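Local coordinates for protein threonine synthase (Brucella melitensis bv. 1, PDB 4F4F) that binds pyridoxal 5'-phosphate and probably catalyses the conversion of O-phospho-L-homoserine and water into L-threonine and phosphate, the last step of threonine biosynthesis, at residues P95-D100 with D384-D389; P176-Q181 with A418-A423; D289-T294 with Q316-F321; T309-D314 with D389-I394. All blocks are in the same frame, centred on the assembly; numbering follows the deposited sequence.

Interaction 1: P95-D100 with D384-D389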
loop_
_atom_site.group_PDB
_atom_site.type_symbol
_atom_site.label_atom_id
_atom_site.label_comp_id
_atom_site.label_asym_id
_atom_site.label_seq_id
_atom_site.Cartn_x
_atom_site.Cartn_y
_atom_site.Cartn_z
ATOM N N PRO A 95 -11.794 3.434 -11.174
ATOM C CA PRO A 95 -12.810 2.901 -12.111
ATOM C C PRO A 95 -12.495 1.484 -12.584
ATOM O O PRO A 95 -11.330 1.091 -12.591
ATOM C CB PRO A 95 -12.707 3.826 -13.281
ATOM C CG PRO A 95 -11.260 4.238 -13.287
ATOM C CD PRO A 95 -10.865 4.352 -11.840
ATOM N N LEU A 96 -13.534 0.732 -12.941
ATOM C CA LEU A 96 -13.368 -0.569 -13.614
ATOM C C LEU A 96 -13.268 -0.398 -15.136
ATOM O O LEU A 96 -13.937 0.449 -15.720
ATOM C CB LEU A 96 -14.532 -1.502 -13.269
ATOM C CG LEU A 96 -14.661 -1.962 -11.821
ATOM C CD1 LEU A 96 -16.062 -2.586 -11.578
ATOM C CD2 LEU A 96 -13.558 -2.933 -11.421
ATOM N N VAL A 97 -12.443 -1.241 -15.774
ATOM C CA VAL A 97 -12.412 -1.393 -17.220
ATOM C C VAL A 97 -12.582 -2.888 -17.472
ATOM O O VAL A 97 -11.826 -3.681 -16.933
ATOM C CB VAL A 97 -11.083 -0.867 -17.813
ATOM C CG1 VAL A 97 -11.000 -1.204 -19.321
ATOM C CG2 VAL A 97 -10.977 0.634 -17.577
ATOM N N GLN A 98 -13.621 -3.277 -18.203
ATOM C CA GLN A 98 -13.864 -4.700 -18.480
ATOM C C GLN A 98 -12.841 -5.227 -19.460
ATOM O O GLN A 98 -12.616 -4.591 -20.486
ATOM C CB GLN A 98 -15.244 -4.893 -19.066
ATOM C CG GLN A 98 -15.643 -6.351 -19.182
ATOM C CD GLN A 98 -17.117 -6.512 -19.482
ATOM O OE1 GLN A 98 -17.826 -5.514 -19.752
ATOM N NE2 GLN A 98 -17.599 -7.753 -19.436
ATOM N N THR A 99 -12.277 -6.412 -19.189
ATOM C CA THR A 99 -11.258 -7.009 -20.088
ATOM C C THR A 99 -11.635 -8.378 -20.695
ATOM O O THR A 99 -10.958 -8.852 -21.593
ATOM C CB THR A 99 -9.887 -7.132 -19.372
ATOM O OG1 THR A 99 -10.070 -7.716 -18.074
ATOM C CG2 THR A 99 -9.232 -5.764 -19.203
ATOM N N ASP A 100 -12.695 -8.993 -20.183
ATOM C CA ASP A 100 -13.258 -10.194 -20.721
ATOM C C ASP A 100 -14.700 -10.275 -20.184
ATOM O O ASP A 100 -15.125 -9.448 -19.353
ATOM C CB ASP A 100 -12.416 -11.401 -20.299
ATOM C CG ASP A 100 -12.614 -12.621 -21.190
ATOM O OD1 ASP A 100 -13.540 -12.658 -22.009
ATOM O OD2 ASP A 100 -11.812 -13.545 -21.027
ATOM N N ASP A 384 -7.538 -6.959 -26.425
ATOM C CA ASP A 384 -8.467 -5.937 -25.938
ATOM C C ASP A 384 -8.129 -4.488 -26.288
ATOM O O ASP A 384 -8.942 -3.616 -26.067
ATOM C CB ASP A 384 -8.578 -6.021 -24.406
ATOM C CG ASP A 384 -9.353 -7.221 -23.919
ATOM O OD1 ASP A 384 -9.967 -7.969 -24.735
ATOM O OD2 ASP A 384 -9.383 -7.394 -22.663
ATOM N N GLY A 385 -6.925 -4.205 -26.768
ATOM C CA GLY A 385 -6.515 -2.816 -26.943
ATOM C C GLY A 385 -6.129 -2.143 -25.625
ATOM O O GLY A 385 -5.987 -0.936 -25.581
ATOM N N TYR A 386 -5.975 -2.936 -24.566
ATOM C CA TYR A 386 -5.729 -2.464 -23.230
ATOM C C TYR A 386 -4.283 -2.698 -22.772
ATOM O O TYR A 386 -3.762 -3.801 -22.839
ATOM C CB TYR A 386 -6.734 -3.098 -22.231
ATOM C CG TYR A 386 -6.644 -2.512 -20.865
ATOM C CD1 TYR A 386 -7.274 -1.312 -20.554
ATOM C CD2 TYR A 386 -5.890 -3.116 -19.870
ATOM C CE1 TYR A 386 -7.172 -0.737 -19.301
ATOM C CE2 TYR A 386 -5.751 -2.516 -18.617
ATOM C CZ TYR A 386 -6.406 -1.334 -18.342
ATOM O OH TYR A 386 -6.282 -0.748 -17.095
ATOM N N LEU A 387 -3.640 -1.631 -22.288
ATOM C CA LEU A 387 -2.230 -1.660 -21.971
ATOM C C LEU A 387 -2.016 -1.773 -20.453
ATOM O O LEU A 387 -2.389 -0.876 -19.709
ATOM C CB LEU A 387 -1.564 -0.389 -22.472
ATOM C CG LEU A 387 -0.045 -0.394 -22.348
ATOM C CD1 LEU A 387 0.615 -1.496 -23.196
ATOM C CD2 LEU A 387 0.458 0.993 -22.736
ATOM N N LEU A 388 -1.392 -2.868 -20.017
ATOM C CA LEU A 388 -1.034 -3.093 -18.615
ATOM C C LEU A 388 0.442 -2.777 -18.318
ATOM O O LEU A 388 1.343 -3.056 -19.118
ATOM C CB LEU A 388 -1.256 -4.568 -18.250
ATOM C CG LEU A 388 -2.683 -5.104 -18.270
ATOM C CD1 LEU A 388 -2.733 -6.550 -18.754
ATOM C CD2 LEU A 388 -3.336 -4.922 -16.887
ATOM N N ASP A 389 0.674 -2.271 -17.113
ATOM C CA ASP A 389 2.006 -2.248 -16.539
ATOM C C ASP A 389 2.345 -3.698 -16.086
ATOM O O ASP A 389 1.466 -4.586 -16.041
ATOM C CB ASP A 389 2.099 -1.210 -15.391
ATOM C CG ASP A 389 2.207 -1.850 -14.025
ATOM O OD1 ASP A 389 3.310 -1.852 -13.461
ATOM O OD2 ASP A 389 1.188 -2.366 -13.528
#

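Interaction 2: P176-Q181 with A418-A423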
loop_
_atom_site.group_PDB
_atom_site.type_symbol
_atom_site.label_atom_id
_atom_site.label_comp_id
_atom_site.label_asym_id
_atom_site.label_seq_id
_atom_site.Cartn_x
_atom_site.Cartn_y
_atom_site.Cartn_z
ATOM N N PRO A 176 13.944 8.467 -14.323
ATOM C CA PRO A 176 13.587 9.872 -14.529
ATOM C C PRO A 176 12.180 10.260 -14.079
ATOM O O PRO A 176 12.051 11.233 -13.345
ATOM C CB PRO A 176 13.788 10.055 -16.037
ATOM C CG PRO A 176 14.971 9.168 -16.294
ATOM C CD PRO A 176 14.641 7.926 -15.506
ATOM N N VAL A 177 11.149 9.513 -14.464
ATOM C CA VAL A 177 9.777 9.845 -14.046
ATOM C C VAL A 177 9.647 9.868 -12.502
ATOM O O VAL A 177 9.157 10.835 -11.899
ATOM C CB VAL A 177 8.727 8.849 -14.619
ATOM C CG1 VAL A 177 7.356 9.066 -13.988
ATOM C CG2 VAL A 177 8.606 8.977 -16.135
ATOM N N GLN A 178 10.126 8.797 -11.877
ATOM C CA GLN A 178 10.051 8.669 -10.430
ATOM C C GLN A 178 10.793 9.802 -9.731
ATOM O O GLN A 178 10.270 10.385 -8.770
ATOM C CB GLN A 178 10.586 7.294 -9.974
ATOM C CG GLN A 178 9.583 6.149 -10.143
ATOM C CD GLN A 178 9.445 5.656 -11.571
ATOM O OE1 GLN A 178 10.066 6.201 -12.495
ATOM N NE2 GLN A 178 8.619 4.615 -11.769
ATOM N N GLN A 179 11.996 10.143 -10.198
ATOM C CA GLN A 179 12.736 11.223 -9.550
ATOM C C GLN A 179 12.016 12.586 -9.644
ATOM O O GLN A 179 11.950 13.354 -8.657
ATOM C CB GLN A 179 14.175 11.346 -10.074
ATOM C CG GLN A 179 14.989 12.352 -9.268
ATOM C CD GLN A 179 16.436 12.441 -9.705
ATOM O OE1 GLN A 179 17.246 11.594 -9.344
ATOM N NE2 GLN A 179 16.768 13.467 -10.479
ATOM N N ARG A 180 11.479 12.879 -10.817
ATOM C CA ARG A 180 10.797 14.144 -11.027
ATOM C C ARG A 180 9.583 14.279 -10.117
ATOM O O ARG A 180 9.326 15.350 -9.607
ATOM C CB ARG A 180 10.406 14.306 -12.479
ATOM C CG ARG A 180 11.608 14.496 -13.376
ATOM C CD ARG A 180 11.219 15.044 -14.728
ATOM N NE ARG A 180 11.746 16.395 -14.924
ATOM C CZ ARG A 180 12.967 16.676 -15.384
ATOM N NH1 ARG A 180 13.357 17.942 -15.511
ATOM N NH2 ARG A 180 13.820 15.708 -15.719
ATOM N N GLN A 181 8.859 13.184 -9.885
ATOM C CA GLN A 181 7.724 13.235 -8.966
ATOM C C GLN A 181 8.138 13.545 -7.528
ATOM O O GLN A 181 7.375 14.154 -6.772
ATOM C CB GLN A 181 6.882 11.947 -9.063
ATOM C CG GLN A 181 6.171 11.865 -10.419
ATOM C CD GLN A 181 4.775 11.259 -10.384
ATOM O OE1 GLN A 181 4.640 10.029 -10.374
ATOM N NE2 GLN A 181 3.722 12.119 -10.467
ATOM N N ALA A 418 2.861 3.907 -17.854
ATOM C CA ALA A 418 3.916 4.906 -18.007
ATOM C C ALA A 418 4.895 4.979 -16.833
ATOM O O ALA A 418 5.928 5.610 -16.967
ATOM C CB ALA A 418 3.345 6.295 -18.301
ATOM N N LYS A 419 4.578 4.342 -15.707
ATOM C CA LYS A 419 5.484 4.260 -14.563
ATOM C C LYS A 419 6.599 3.238 -14.772
ATOM O O LYS A 419 7.607 3.277 -14.054
ATOM C CB LYS A 419 4.731 3.907 -13.262
ATOM C CG LYS A 419 4.069 5.071 -12.533
ATOM C CD LYS A 419 5.113 6.141 -12.187
ATOM C CE LYS A 419 5.015 6.730 -10.781
ATOM N NZ LYS A 419 4.873 5.793 -9.654
ATOM N N PHE A 420 6.422 2.320 -15.729
ATOM C CA PHE A 420 7.407 1.253 -15.990
ATOM C C PHE A 420 7.516 1.063 -17.489
ATOM O O PHE A 420 7.262 -0.024 -18.005
ATOM C CB PHE A 420 6.984 -0.017 -15.240
ATOM C CG PHE A 420 6.963 0.183 -13.749
ATOM C CD1 PHE A 420 8.148 0.219 -13.032
ATOM C CD2 PHE A 420 5.773 0.480 -13.093
ATOM C CE1 PHE A 420 8.148 0.476 -11.676
ATOM C CE2 PHE A 420 5.760 0.739 -11.748
ATOM C CZ PHE A 420 6.950 0.741 -11.032
ATOM N N PRO A 421 7.906 2.131 -18.198
ATOM C CA PRO A 421 7.891 2.115 -19.642
ATOM C C PRO A 421 8.862 1.094 -20.261
ATOM O O PRO A 421 8.552 0.547 -21.311
ATOM C CB PRO A 421 8.303 3.542 -20.005
ATOM C CG PRO A 421 9.187 3.971 -18.880
ATOM C CD PRO A 421 8.576 3.337 -17.667
ATOM N N ASP A 422 10.006 0.827 -19.619
ATOM C CA ASP A 422 11.000 -0.105 -20.208
ATOM C C ASP A 422 10.418 -1.513 -20.376
ATOM O O ASP A 422 10.554 -2.162 -21.438
ATOM C CB ASP A 422 12.271 -0.221 -19.348
ATOM C CG ASP A 422 13.156 1.018 -19.410
ATOM O OD1 ASP A 422 12.886 1.932 -20.204
ATOM O OD2 ASP A 422 14.148 1.056 -18.646
ATOM N N ALA A 423 9.814 -1.994 -19.304
ATOM C CA ALA A 423 9.270 -3.333 -19.292
ATOM C C ALA A 423 8.085 -3.414 -20.253
ATOM O O ALA A 423 7.928 -4.396 -20.948
ATOM C CB ALA A 423 8.840 -3.708 -17.897
#

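Interaction 3: D289-T294 with Q316-F321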
loop_
_atom_site.group_PDB
_atom_site.type_symbol
_atom_site.label_atom_id
_atom_site.label_comp_id
_atom_site.label_asym_id
_atom_site.label_seq_id
_atom_site.Cartn_x
_atom_site.Cartn_y
_atom_site.Cartn_z
ATOM N N ASP A 289 8.472 -15.326 -4.585
ATOM C CA ASP A 289 7.197 -15.995 -4.451
ATOM C C ASP A 289 7.009 -16.634 -3.073
ATOM O O ASP A 289 6.255 -17.610 -2.945
ATOM C CB ASP A 289 7.081 -17.031 -5.574
ATOM C CG ASP A 289 8.068 -18.182 -5.443
ATOM O OD1 ASP A 289 9.088 -18.123 -4.702
ATOM O OD2 ASP A 289 7.801 -19.183 -6.129
ATOM N N ILE A 290 7.632 -16.049 -2.048
ATOM C CA ILE A 290 7.480 -16.539 -0.673
ATOM C C ILE A 290 6.026 -16.816 -0.328
ATOM O O ILE A 290 5.711 -17.863 0.221
ATOM C CB ILE A 290 8.143 -15.599 0.382
ATOM C CG1 ILE A 290 8.248 -16.337 1.730
ATOM C CG2 ILE A 290 7.431 -14.239 0.518
ATOM C CD1 ILE A 290 9.099 -15.580 2.716
ATOM N N LEU A 291 5.133 -15.919 -0.736
ATOM C CA LEU A 291 3.710 -16.069 -0.391
ATOM C C LEU A 291 3.079 -17.237 -1.145
ATOM O O LEU A 291 2.283 -17.992 -0.580
ATOM C CB LEU A 291 2.947 -14.782 -0.631
ATOM C CG LEU A 291 3.343 -13.572 0.252
ATOM C CD1 LEU A 291 2.683 -12.288 -0.251
ATOM C CD2 LEU A 291 2.965 -13.798 1.709
ATOM N N SER A 292 3.406 -17.386 -2.415
ATOM C CA SER A 292 2.937 -18.534 -3.174
ATOM C C SER A 292 3.475 -19.847 -2.562
ATOM O O SER A 292 2.721 -20.783 -2.317
ATOM C CB SER A 292 3.364 -18.387 -4.650
ATOM O OG SER A 292 2.864 -19.473 -5.411
ATOM N N ARG A 293 4.776 -19.906 -2.275
ATOM C CA ARG A 293 5.347 -21.085 -1.642
ATOM C C ARG A 293 4.703 -21.364 -0.288
ATOM O O ARG A 293 4.527 -22.530 0.098
ATOM C CB ARG A 293 6.850 -20.961 -1.473
ATOM C CG ARG A 293 7.588 -20.944 -2.811
ATOM C CD ARG A 293 9.095 -20.835 -2.627
ATOM N NE ARG A 293 9.614 -19.485 -2.309
ATOM C CZ ARG A 293 10.093 -19.102 -1.124
ATOM N NH1 ARG A 293 10.047 -19.924 -0.077
ATOM N NH2 ARG A 293 10.590 -17.880 -0.976
ATOM N N THR A 294 4.378 -20.301 0.437
ATOM C CA THR A 294 3.725 -20.446 1.731
ATOM C C THR A 294 2.365 -21.083 1.585
ATOM O O THR A 294 2.037 -21.999 2.321
ATOM C CB THR A 294 3.597 -19.086 2.493
ATOM O OG1 THR A 294 4.909 -18.593 2.776
ATOM C CG2 THR A 294 2.832 -19.284 3.805
ATOM N N GLN A 316 11.566 -9.881 -0.081
ATOM C CA GLN A 316 12.115 -11.073 0.585
ATOM C C GLN A 316 11.087 -11.634 1.587
ATOM O O GLN A 316 10.848 -12.838 1.651
ATOM C CB GLN A 316 13.429 -10.733 1.295
ATOM C CG GLN A 316 14.109 -11.971 1.842
ATOM C CD GLN A 316 15.591 -11.759 2.111
ATOM O OE1 GLN A 316 15.975 -10.967 2.970
ATOM N NE2 GLN A 316 16.423 -12.471 1.374
ATOM N N ILE A 317 10.482 -10.726 2.349
ATOM C CA ILE A 317 9.400 -11.044 3.289
ATOM C C ILE A 317 8.235 -10.069 3.074
ATOM O O ILE A 317 8.388 -9.012 2.488
ATOM C CB ILE A 317 9.851 -10.976 4.767
ATOM C CG1 ILE A 317 10.376 -9.578 5.134
ATOM C CG2 ILE A 317 10.888 -12.055 5.090
ATOM C CD1 ILE A 317 10.756 -9.426 6.614
ATOM N N SER A 318 7.057 -10.446 3.534
ATOM C CA SER A 318 5.877 -9.651 3.287
ATOM C C SER A 318 5.433 -8.993 4.613
ATOM O O SER A 318 4.910 -9.671 5.497
ATOM C CB SER A 318 4.799 -10.547 2.715
ATOM O OG SER A 318 3.683 -9.813 2.318
ATOM N N SER A 319 5.618 -7.686 4.714
ATOM C CA SER A 319 5.551 -7.007 6.007
ATOM C C SER A 319 4.186 -7.135 6.728
ATOM O O SER A 319 4.138 -7.229 7.942
ATOM C CB SER A 319 5.942 -5.538 5.849
ATOM O OG SER A 319 4.881 -4.822 5.222
ATOM N N ASN A 320 3.087 -7.189 5.996
ATOM C CA ASN A 320 1.775 -7.290 6.631
ATOM C C ASN A 320 1.203 -8.691 6.711
ATOM O O ASN A 320 0.100 -8.882 7.207
ATOM C CB ASN A 320 0.798 -6.389 5.909
ATOM C CG ASN A 320 1.122 -4.934 6.119
ATOM O OD1 ASN A 320 1.045 -4.460 7.228
ATOM N ND2 ASN A 320 1.528 -4.238 5.074
ATOM N N PHE A 321 1.954 -9.683 6.227
ATOM C CA PHE A 321 1.469 -11.087 6.328
ATOM C C PHE A 321 1.159 -11.474 7.785
ATOM O O PHE A 321 0.220 -12.223 8.051
ATOM C CB PHE A 321 2.498 -12.034 5.724
ATOM C CG PHE A 321 2.030 -13.456 5.595
ATOM C CD1 PHE A 321 0.895 -13.771 4.874
ATOM C CD2 PHE A 321 2.760 -14.478 6.165
ATOM C CE1 PHE A 321 0.482 -15.096 4.739
ATOM C CE2 PHE A 321 2.340 -15.786 6.055
ATOM C CZ PHE A 321 1.210 -16.098 5.332
#

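Interaction 4: T309-D314 with D389-I394. With PLP (pyridoxal-5'-phosphate), chain C.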
loop_
_atom_site.group_PDB
_atom_site.type_symbol
_atom_site.label_atom_id
_atom_site.label_comp_id
_atom_site.label_asym_id
_atom_site.label_seq_id
_atom_site.Cartn_x
_atom_site.Cartn_y
_atom_site.Cartn_z
ATOM N N THR A 309 10.791 -7.335 -13.423
ATOM C CA THR A 309 10.178 -6.190 -14.071
ATOM C C THR A 309 9.024 -5.615 -13.250
ATOM O O THR A 309 8.406 -4.647 -13.659
ATOM C CB THR A 309 9.687 -6.544 -15.499
ATOM O OG1 THR A 309 8.895 -7.736 -15.456
ATOM C CG2 THR A 309 10.930 -6.745 -16.494
ATOM N N SER A 310 8.742 -6.202 -12.086
ATOM C CA SER A 310 7.737 -5.660 -11.176
ATOM C C SER A 310 8.408 -5.314 -9.833
ATOM O O SER A 310 8.097 -5.948 -8.807
ATOM C CB SER A 310 6.586 -6.654 -10.991
ATOM O OG SER A 310 7.024 -7.992 -10.822
ATOM N N PRO A 311 9.318 -4.304 -9.830
ATOM C CA PRO A 311 10.165 -4.057 -8.652
ATOM C C PRO A 311 9.423 -3.743 -7.355
ATOM O O PRO A 311 9.947 -4.033 -6.278
ATOM C CB PRO A 311 11.022 -2.850 -9.069
ATOM C CG PRO A 311 10.202 -2.151 -10.086
ATOM C CD PRO A 311 9.571 -3.292 -10.867
ATOM N N SER A 312 8.215 -3.189 -7.421
ATOM C CA SER A 312 7.464 -2.924 -6.169
ATOM C C SER A 312 6.986 -4.214 -5.460
ATOM O O SER A 312 6.498 -4.174 -4.338
ATOM C CB SER A 312 6.272 -2.002 -6.420
ATOM O OG SER A 312 6.693 -0.769 -7.011
ATOM N N MET A 313 7.128 -5.355 -6.128
ATOM C CA MET A 313 6.796 -6.638 -5.549
ATOM C C MET A 313 8.045 -7.499 -5.310
ATOM O O MET A 313 7.947 -8.677 -4.983
ATOM C CB MET A 313 5.774 -7.350 -6.449
ATOM C CG MET A 313 4.419 -6.663 -6.473
ATOM S SD MET A 313 3.438 -7.119 -7.926
ATOM C CE MET A 313 3.462 -8.913 -7.841
ATOM N N ASP A 314 9.219 -6.897 -5.448
ATOM C CA ASP A 314 10.466 -7.618 -5.224
ATOM C C ASP A 314 10.733 -7.670 -3.722
ATOM O O ASP A 314 11.530 -6.893 -3.192
ATOM C CB ASP A 314 11.613 -6.964 -5.997
ATOM C CG ASP A 314 11.575 -7.279 -7.515
ATOM O OD1 ASP A 314 10.760 -8.107 -7.971
ATOM O OD2 ASP A 314 12.395 -6.696 -8.262
ATOM N N ASP A 389 0.674 -2.271 -17.113
ATOM C CA ASP A 389 2.006 -2.248 -16.539
ATOM C C ASP A 389 2.345 -3.698 -16.086
ATOM O O ASP A 389 1.466 -4.586 -16.041
ATOM C CB ASP A 389 2.099 -1.210 -15.391
ATOM C CG ASP A 389 2.207 -1.850 -14.025
ATOM O OD1 ASP A 389 3.310 -1.852 -13.461
ATOM O OD2 ASP A 389 1.188 -2.366 -13.528
ATOM N N PRO A 390 3.602 -3.950 -15.717
ATOM C CA PRO A 390 3.988 -5.328 -15.338
ATOM C C PRO A 390 3.364 -5.857 -14.036
ATOM O O PRO A 390 2.934 -6.996 -14.004
ATOM C CB PRO A 390 5.511 -5.264 -15.223
ATOM C CG PRO A 390 5.894 -3.832 -15.338
ATOM C CD PRO A 390 4.763 -3.065 -15.903
ATOM N N HIS A 391 3.275 -5.027 -13.000
ATOM C CA HIS A 391 2.657 -5.451 -11.755
ATOM C C HIS A 391 1.207 -5.866 -12.022
ATOM O O HIS A 391 0.748 -6.930 -11.584
ATOM C CB HIS A 391 2.692 -4.340 -10.696
ATOM C CG HIS A 391 4.059 -3.757 -10.421
ATOM N ND1 HIS A 391 4.623 -2.800 -11.196
ATOM C CD2 HIS A 391 4.960 -4.005 -9.394
ATOM C CE1 HIS A 391 5.811 -2.459 -10.683
ATOM N NE2 HIS A 391 6.024 -3.210 -9.586
ATOM N N SER A 392 0.480 -5.031 -12.748
ATOM C CA SER A 392 -0.917 -5.306 -13.062
ATOM C C SER A 392 -1.085 -6.523 -13.959
ATOM O O SER A 392 -2.010 -7.313 -13.779
ATOM C CB SER A 392 -1.544 -4.095 -13.736
ATOM O OG SER A 392 -1.348 -2.919 -12.956
ATOM N N ALA A 393 -0.154 -6.708 -14.885
ATOM C CA ALA A 393 -0.181 -7.880 -15.737
ATOM C C ALA A 393 0.027 -9.162 -14.937
ATOM O O ALA A 393 -0.553 -10.192 -15.270
ATOM C CB ALA A 393 0.840 -7.754 -16.862
ATOM N N ILE A 394 0.880 -9.118 -13.907
ATOM C CA ILE A 394 0.995 -10.235 -12.970
ATOM C C ILE A 394 -0.360 -10.600 -12.412
ATOM O O ILE A 394 -0.757 -11.761 -12.446
ATOM C CB ILE A 394 2.046 -9.971 -11.860
ATOM C CG1 ILE A 394 3.435 -9.957 -12.527
ATOM C CG2 ILE A 394 1.984 -11.055 -10.765
ATOM C CD1 ILE A 394 4.635 -9.600 -11.647
HETATM N N1 PLP C . 2.076 -3.075 -7.272
HETATM C C2 PLP C . 2.590 -1.787 -7.251
HETATM C C2A PLP C . 2.653 -0.884 -8.464
HETATM C C3 PLP C . 3.092 -1.226 -5.963
HETATM O O3 PLP C . 3.595 0.060 -5.937
HETATM C C4 PLP C . 3.032 -2.128 -4.756
HETATM C C4A PLP C . 3.492 -1.691 -3.402
HETATM C C5 PLP C . 2.452 -3.487 -4.890
HETATM C C6 PLP C . 1.990 -3.876 -6.170
HETATM C C5A PLP C . 2.341 -4.387 -3.642
HETATM O O4P PLP C . 1.435 -3.859 -2.586
HETATM P P PLP C . 1.274 -4.460 -1.063
HETATM O O1P PLP C . 1.036 -5.951 -1.243
HETATM O O2P PLP C . 2.598 -4.126 -0.406
HETATM O O3P PLP C . 0.117 -3.750 -0.392
#

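Interaction 1: P95-D100 with D384-D389
Strand 96-100, an outermost strand of the mixed six-stranded sheet, meets at the protein surface the loop that leads from helix 370-384 to helix 390-402. The closest CA pair, Thr-99 and Asp-384, is 6.6 Å apart, and the two segments bury 191 Å² in all. Tyr-386 makes the apolar part of the contact. Its CG stands anti to the backbone N (chi1 -172°), which carries the ring out to the strand, where it meets Val-97 tip to tip. Val-97 CG1, itself anti to its backbone N, lies 3.9 Å from Tyr-386 CE1 and approaches the ring obliquely. Thr-99 CG2 comes to the same ring at a similar slant, 4.3 Å from Tyr-386 CD2. The phenol oxygen runs on past Val-97 to a hydrogen bond with Glu-107 of the adjoining strand 103-107, so the tyrosine spans both strands of the antiparallel pair. That pair is irregular at its end: Thr-99 and Asp-100 both face Glu-103, a classic beta bulge, and Thr-99 OG1 is hydrogen-bonded to Glu-103. Beside the bulge the side chains of Thr-99 and Asp-384 cross at about a right angle. Gly-385, with positive phi (77°), is where the chain leaves the helix and swings Tyr-386 toward the sheet edge.

Interaction 2: P176-Q181 with A418-A423
Gln-178 NE2 donates to the backbone O of Lys-419 over 2.8 Å, and this is the one hydrogen bond between helix 176-183 and the 3-10 stretch and helix start at 418-423. Its geometry is good: the N-H...O angle is 156°, the donor lies in the carbonyl plane on a lone pair, and the acceptor is only 5° out of the amide plane of Gln-178. A bend at chi2 (77°) brings the amide round to the carbonyl. The same NE2 stands over one face of the Phe-420 ring, 4.2 Å from Phe-420 CE1. The methylenes of Lys-419 carry much of the rest, its chain bent at chi2, chi3 and chi4. Val-177 CG1 crosses it obliquely, 4.1 Å from Lys-419 CD. Gln-181 meets it tip to tip, with OE1 3.3 Å from Lys-419 CE.

Further out, Asp-148 holds both polar ends: its OD2 forms a salt bridge with Lys-419 NZ and accepts a hydrogen bond from Gln-178 NE2. Gln-181 NE2 is tied to Pro-112 O, which fixes the amide whose oxygen faces the lysine. Phe-420, the N-cap residue of helix 421-428, meets the ring of His-391, and its side chain is about 5 Å from the bound cofactor at the nearest atoms. The contact thus joins the helix after strand 163-170 of the parallel sheet to a segment next to the cofactor pocket. Because the lysine is buried, its charge is probably stabilised mainly by Asp-148, with the Gln-181 oxygen adding a favourable dipole near CE.

Interaction 3: D289-T294 with Q316-F321
Leu-291 lays its CD2 methyl over one face of the Phe-321 ring, a CH-pi contact with CD2 4.1 Å from the ring centroid and 23° off the ring normal. The methyl is offset toward the rim, and Phe-321 CD1 is its closest ring atom at 3.8 Å. This is buried packing between the first turn of helix 290-297, which follows strand 278-285 of the mixed sheet, and the loop leading into helix 321-328. The leucine and the phenylalanine run antiparallel, each passing alongside the other. Phe-321 has CG anti to its backbone N (chi1 -172°), so the ring extends to Thr-294 as well, whose CG2 meets it tip to tip, 3.9 Å from Phe-321 CZ. Tyr-300 and Phe-262 also meet this ring, the latter edge-to-face.

The other methyl of Leu-291, CD1, rests against Ser-318, 3.7 Å from OG. That hydroxyl is hydrogen-bonded to Gly-260 O, while Ser-319 N bonds to Asn-261 OD1; both partners are cofactor-binding residues, so the loop backs the pocket. Ser-318 to Phe-321 form a type I beta turn, closed by Phe-321 N to Ser-318 O. At the start of the helix Ile-290, extended in both torsions, puts CD1 3.4 Å from Gln-316 O. Its own carbonyl accepts twice, from Thr-294 N and from Thr-294 OG1, the hydroxyl arriving 42° above the carbonyl plane at 2.8 Å from Ile-290 O.

Interaction 4: T309-D314 with D389-I394
The pyridoxal-phosphate pocket has part of its wall here: Ser-312, Met-313 and His-391 all line the bound cofactor. The imidazole of His-391 is sandwiched, with PLP C2A over one face, 3.7 Å above its plane, and Ser-310 CA over the opposite one. Ser-310 CB adds a CH-pi contact on that second face, 3.8 Å from the ring centroid. Both ring nitrogens are used. NE2 accepts from Ser-312 N at 3.1 Å, in the ring plane but bent at hydrogen (144°). ND1 donates to the syn lone pair of Asp-389 OD1 over 2.8 Å, nearly straight at 173° and in the ring plane. These two bonds fix the rotation of the ring, and the carboxylate probably favours the proton on ND1, leaving NE2 as the acceptor.

Asp-389 is also the N-cap of helix 390-402. Its OD2 is gripped twice by Ser-392, by the backbone N at 2.9 Å and by OG, so the helix start orients the acid that orients the histidine. Met-313 passes the imidazole in the opposite direction, its SD at the ring edge, 3.8 Å from His-391 CD2, a sulfur-aromatic contact. A bend at chi3 (53°) then turns CE to Ile-394 CG2, tip to tip. Thr-309 O lies against the Pro-390 ring, while Ser-312 CB reaches the cofactor ring, 3.3 Å from PLP C3.

In the fold
Interactions 1, 2 and 4 cluster around the start of helix 390-402. Interactions 1 and 4 share Asp-389, and Phe-420 of interaction 2 packs on both Asp-389 and His-391. Interaction 1 is the surface member, tyrosine packing on a sheet edge with an acid group beside it, 22 Å from the chain centre. Interactions 2, 3 and 4 are buried; 2 and 4 each carry a single hydrogen bond between their segments, whereas 3 relies on methyl and ring packing. Interaction 3 stands apart, about 17 Å at nearest atoms from interaction 1 and about 16 Å from interaction 2, yet its segment 316-321 continues the loop of interaction 4. Of the four, interaction 4 alone contains pocket residues.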